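Local coordinates for protein BtrN (Bacillus circulans, PDB 4M7S) that catalyses the radical S-adenosylmethionine-dependent two-electron oxidation of 2-deoxy-scyllo-inosamine to amino-dideoxy-scyllo-inosose in butirosin biosynthesis, using two [4Fe-4S] clusters, at residues E64-C68 with K69-L73; G198-E202 with Q203-D207. One frame throughout, in Å; residues are numbered along the deposited sequence.

Contact 1 (E64-C68 with K69-L73); sequences EPLLC and KNLDL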
loop_
_atom_site.group_PDB
_atom_site.type_symbol
_atom_site.label_atom_id
_atom_site.label_comp_id
_atom_site.label_asym_id
_atom_site.label_seq_id
_atom_site.Cartn_x
_atom_site.Cartn_y
_atom_site.Cartn_z
ATOM N N GLU A 64 -10.239 -2.658 5.209
ATOM C CA GLU A 64 -10.919 -1.373 5.141
ATOM C C GLU A 64 -10.346 -0.443 6.203
ATOM O O GLU A 64 -10.497 -0.710 7.401
ATOM C CB GLU A 64 -12.420 -1.580 5.384
ATOM C CG GLU A 64 -13.211 -0.292 5.454
ATOM C CD GLU A 64 -12.937 0.627 4.261
ATOM O OE1 GLU A 64 -12.819 1.854 4.476
ATOM O OE2 GLU A 64 -12.861 0.123 3.115
ATOM N N PRO A 65 -9.688 0.652 5.782
ATOM C CA PRO A 65 -9.042 1.513 6.782
ATOM C C PRO A 65 -10.033 2.197 7.731
ATOM O O PRO A 65 -9.681 2.433 8.883
ATOM C CB PRO A 65 -8.277 2.550 5.937
ATOM C CG PRO A 65 -8.973 2.548 4.594
ATOM C CD PRO A 65 -9.487 1.131 4.400
ATOM N N LEU A 66 -11.244 2.504 7.277
ATOM C CA LEU A 66 -12.229 3.144 8.163
ATOM C C LEU A 66 -12.720 2.229 9.290
ATOM O O LEU A 66 -13.481 2.658 10.162
ATOM C CB LEU A 66 -13.424 3.698 7.381
ATOM C CG LEU A 66 -13.177 4.804 6.351
ATOM C CD1 LEU A 66 -14.393 5.706 6.252
ATOM C CD2 LEU A 66 -11.957 5.627 6.674
ATOM N N LEU A 67 -12.296 0.968 9.262
ATOM C CA LEU A 67 -12.609 0.033 10.335
ATOM C C LEU A 67 -11.557 0.110 11.438
ATOM O O LEU A 67 -11.749 -0.412 12.527
ATOM C CB LEU A 67 -12.696 -1.400 9.806
ATOM C CG LEU A 67 -14.067 -1.883 9.329
ATOM C CD1 LEU A 67 -14.025 -3.346 8.880
ATOM C CD2 LEU A 67 -15.062 -1.712 10.458
ATOM N N CYS A 68 -10.436 0.756 11.145
ATOM C CA CYS A 68 -9.347 0.851 12.103
ATOM C C CYS A 68 -9.775 1.767 13.239
ATOM O O CYS A 68 -10.114 2.933 13.006
ATOM C CB CYS A 68 -8.105 1.428 11.416
ATOM S SG CYS A 68 -6.693 1.630 12.517
ATOM N N LYS A 69 -9.753 1.265 14.467
ATOM C CA LYS A 69 -10.242 2.067 15.586
ATOM C C LYS A 69 -9.288 3.211 15.931
ATOM O O LYS A 69 -9.688 4.176 16.571
ATOM C CB LYS A 69 -10.556 1.198 16.809
ATOM C CG LYS A 69 -9.372 0.631 17.578
ATOM C CD LYS A 69 -9.878 -0.422 18.577
ATOM C CE LYS A 69 -8.898 -0.681 19.721
ATOM N NZ LYS A 69 -7.730 -1.542 19.360
ATOM N N ASN A 70 -8.042 3.106 15.466
ATOM C CA ASN A 70 -7.020 4.120 15.729
ATOM C C ASN A 70 -6.753 4.991 14.518
ATOM O O ASN A 70 -5.743 5.688 14.478
ATOM C CB ASN A 70 -5.692 3.465 16.126
ATOM C CG ASN A 70 -5.699 2.937 17.532
ATOM O OD1 ASN A 70 -6.079 3.638 18.468
ATOM N ND2 ASN A 70 -5.273 1.689 17.697
ATOM N N LEU A 71 -7.641 4.953 13.529
ATOM C CA LEU A 71 -7.381 5.670 12.282
ATOM C C LEU A 71 -7.090 7.169 12.473
ATOM O O LEU A 71 -6.129 7.684 11.908
ATOM C CB LEU A 71 -8.508 5.464 11.265
ATOM C CG LEU A 71 -8.138 6.081 9.910
ATOM C CD1 LEU A 71 -6.963 5.338 9.276
ATOM C CD2 LEU A 71 -9.335 6.146 8.970
ATOM N N ASP A 72 -7.898 7.865 13.265
ATOM C CA ASP A 72 -7.691 9.303 13.450
ATOM C C ASP A 72 -6.315 9.588 14.030
ATOM O O ASP A 72 -5.621 10.492 13.574
ATOM C CB ASP A 72 -8.756 9.913 14.370
ATOM C CG ASP A 72 -10.136 9.978 13.720
ATOM O OD1 ASP A 72 -10.269 9.611 12.532
ATOM O OD2 ASP A 72 -11.088 10.402 14.411
ATOM N N LEU A 73 -5.951 8.814 15.050
ATOM C CA LEU A 73 -4.639 8.881 15.682
ATOM C C LEU A 73 -3.541 8.687 14.641
ATOM O O LEU A 73 -2.593 9.477 14.562
ATOM C CB LEU A 73 -4.547 7.764 16.726
ATOM C CG LEU A 73 -3.531 7.707 17.873
ATOM C CD1 LEU A 73 -2.702 6.458 17.763
ATOM C CD2 LEU A 73 -2.666 8.958 17.996
#

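Contact 2 (G198-E202 with Q203-D207); sequences GNIGE and QHISD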
loop_
_atom_site.group_PDB
_atom_site.type_symbol
_atom_site.label_atom_id
_atom_site.label_comp_id
_atom_site.label_asym_id
_atom_site.label_seq_id
_atom_site.Cartn_x
_atom_site.Cartn_y
_atom_site.Cartn_z
ATOM N N GLY A 198 11.517 -7.972 4.935
ATOM C CA GLY A 198 11.982 -7.800 6.300
ATOM C C GLY A 198 10.794 -7.384 7.140
ATOM O O GLY A 198 9.654 -7.517 6.702
ATOM N N ASN A 199 11.054 -6.879 8.342
ATOM C CA ASN A 199 9.987 -6.464 9.243
ATOM C C ASN A 199 10.432 -5.189 9.964
ATOM O O ASN A 199 11.525 -5.148 10.530
ATOM C CB ASN A 199 9.676 -7.593 10.242
ATOM C CG ASN A 199 8.495 -7.268 11.147
ATOM O OD1 ASN A 199 8.586 -6.383 12.008
ATOM N ND2 ASN A 199 7.377 -7.983 10.956
ATOM N N ILE A 200 9.600 -4.151 9.921
ATOM C CA ILE A 200 9.963 -2.846 10.473
ATOM C C ILE A 200 9.979 -2.813 12.001
ATOM O O ILE A 200 10.481 -1.857 12.598
ATOM C CB ILE A 200 9.030 -1.726 9.973
ATOM C CG1 ILE A 200 7.588 -2.016 10.398
ATOM C CG2 ILE A 200 9.147 -1.568 8.462
ATOM C CD1 ILE A 200 6.745 -0.796 10.510
ATOM N N GLY A 201 9.434 -3.851 12.630
ATOM C CA GLY A 201 9.560 -4.006 14.067
ATOM C C GLY A 201 10.961 -4.465 14.451
ATOM O O GLY A 201 11.333 -4.433 15.624
ATOM N N GLU A 202 11.747 -4.894 13.464
ATOM C CA GLU A 202 13.065 -5.461 13.752
ATOM C C GLU A 202 14.188 -4.734 13.019
ATOM O O GLU A 202 15.360 -4.958 13.290
ATOM C CB GLU A 202 13.114 -6.938 13.353
ATOM C CG GLU A 202 11.898 -7.770 13.721
ATOM C CD GLU A 202 11.874 -9.103 12.984
ATOM O OE1 GLU A 202 12.932 -9.506 12.452
ATOM O OE2 GLU A 202 10.799 -9.741 12.931
ATOM N N GLN A 203 13.830 -3.877 12.074
ATOM C CA GLN A 203 14.823 -3.300 11.186
ATOM C C GLN A 203 14.257 -2.062 10.511
ATOM O O GLN A 203 13.059 -1.987 10.251
ATOM C CB GLN A 203 15.222 -4.339 10.131
ATOM C CG GLN A 203 16.334 -3.918 9.198
ATOM C CD GLN A 203 16.891 -5.091 8.411
ATOM O OE1 GLN A 203 16.161 -6.024 8.061
ATOM N NE2 GLN A 203 18.192 -5.059 8.146
ATOM N N HIS A 204 15.120 -1.088 10.240
ATOM C CA HIS A 204 14.695 0.153 9.608
ATOM C C HIS A 204 14.207 -0.097 8.192
ATOM O O HIS A 204 14.819 -0.850 7.429
ATOM C CB HIS A 204 15.838 1.170 9.598
ATOM C CG HIS A 204 15.387 2.585 9.399
ATOM N ND1 HIS A 204 14.903 3.050 8.199
ATOM C CD2 HIS A 204 15.368 3.642 10.252
ATOM C CE1 HIS A 204 14.582 4.328 8.319
ATOM N NE2 HIS A 204 14.861 4.713 9.551
ATOM N N ILE A 205 13.102 0.544 7.833
ATOM C CA ILE A 205 12.510 0.292 6.533
ATOM C C ILE A 205 13.427 0.727 5.399
ATOM O O ILE A 205 13.339 0.194 4.295
ATOM C CB ILE A 205 11.129 0.937 6.388
ATOM C CG1 ILE A 205 10.418 0.356 5.155
ATOM C CG2 ILE A 205 11.252 2.461 6.356
ATOM C CD1 ILE A 205 9.025 0.846 4.960
ATOM N N SER A 206 14.325 1.675 5.670
ATOM C CA SER A 206 15.266 2.080 4.642
ATOM C C SER A 206 16.275 0.969 4.391
ATOM O O SER A 206 16.713 0.755 3.256
ATOM C CB SER A 206 16.007 3.350 5.053
ATOM O OG SER A 206 16.951 3.704 4.061
ATOM N N ASP A 207 16.671 0.284 5.463
ATOM C CA ASP A 207 17.627 -0.816 5.356
ATOM C C ASP A 207 16.999 -2.029 4.671
ATOM O O ASP A 207 17.678 -2.779 3.975
ATOM C CB ASP A 207 18.148 -1.209 6.739
ATOM C CG ASP A 207 19.011 -0.129 7.364
ATOM O OD1 ASP A 207 19.715 0.583 6.619
ATOM O OD2 ASP A 207 18.985 -0.001 8.603
HETATM O O HOH W 1 14.090 -7.408 9.065
#

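Contact 1 (E64-C68 with K69-L73)
Cys68 and Leu71 stand at the two ends of a type I beta turn that leads from the 3-10 segment 65-67 into helix 71-81. The turn closes with Leu71 N donating to Cys68 O at 3.2 Å. On the same turn the thiol of Cys68 folds forward: SG lies anti to the backbone N (chi1 179°) and accepts a weak, long bond from Asn70 N at 3.6 Å. Asn70 holds the N-cap position, but its side chain makes no capping bond. Leu71 points back at the preceding segment, and its CD2 meets Leu66 CD2 at 3.5 Å as the two side chains cross obliquely. The same methyl lies 3.7 Å from Pro65 O, which already receives Cys68 N at 2.9 Å. Leu104 of helix 98-107 touches both leucines, while Lys69 N is bonded to Glu35. Residues 64-70 lie in the loop between strand 56-58 and helix 71-81 of the radical SAM fold, with the side chain of Pro65 about 8 Å from a bound iron-sulfur cluster. The bend is closed by a backbone bond with a weak sulfur acceptor beside it, while methyl packing covers the buried side of the first helical turn.

Contact 2 (G198-E202 with Q203-D207)
Ile200 and Ile205 lie side by side and point the same way, with Ile200 CG2 3.8 Å from Ile205 CB. Beside Ile200, the carbonyl of Gln203 comes close: Ile200 CA makes a CA-H...O contact with Gln203 O at 3.2 Å, with an angle of 159° at the hydrogen. The Gln203 side chain runs out extended, CG anti to the backbone N (chi1 -175°), and OE1 takes a 2.7 Å bond from a water that in turn accepts from Asn199 N. The water thus links the Gln203 amide to the weakly bonded outermost strand 198-199 of the mixed sheet. The bend after that strand is an Asx turn: Asn199 OD1 accepts from Gly201 N at 2.7 Å, the donor tilted 22° from the carbonyl plane. Asn199 O receives Glu202 N at 3.0 Å, and ND2 is held by Leu181 O and Asn183. At the other end His204 is the N-cap of helix 205-209, its ND1 accepting Ser206 N at 2.9 Å almost exactly in the ring plane; NE2 is hydrogen-bonded to Ser50 OG, and with both nitrogens engaged the rotation of the ring is probably fixed. Gln47 of helix 38-50 bonds to Ile200 O and Ile205 N, and Val178 touches both isoleucines.

Contacts 1 and 2 are both short connections running into the start of a helix, each partly buried, with centres about 23 Å apart and no touch between them. Contact 1 is part of the radical SAM region and lies near a bound cluster; contact 2 is part of the iron-sulfur cluster-binding region and is the more exposed. The helix starts differ: at 69-73 the N-cap side chain gives no bond and the turn is closed by a backbone bond, with a weak one to sulfur, whereas at 203-207 an imidazole caps. Each buries an aliphatic pair, but a water bridge joins in at 198-207. Helix 98-107 backs contact 1; helix 38-50 backs contact 2.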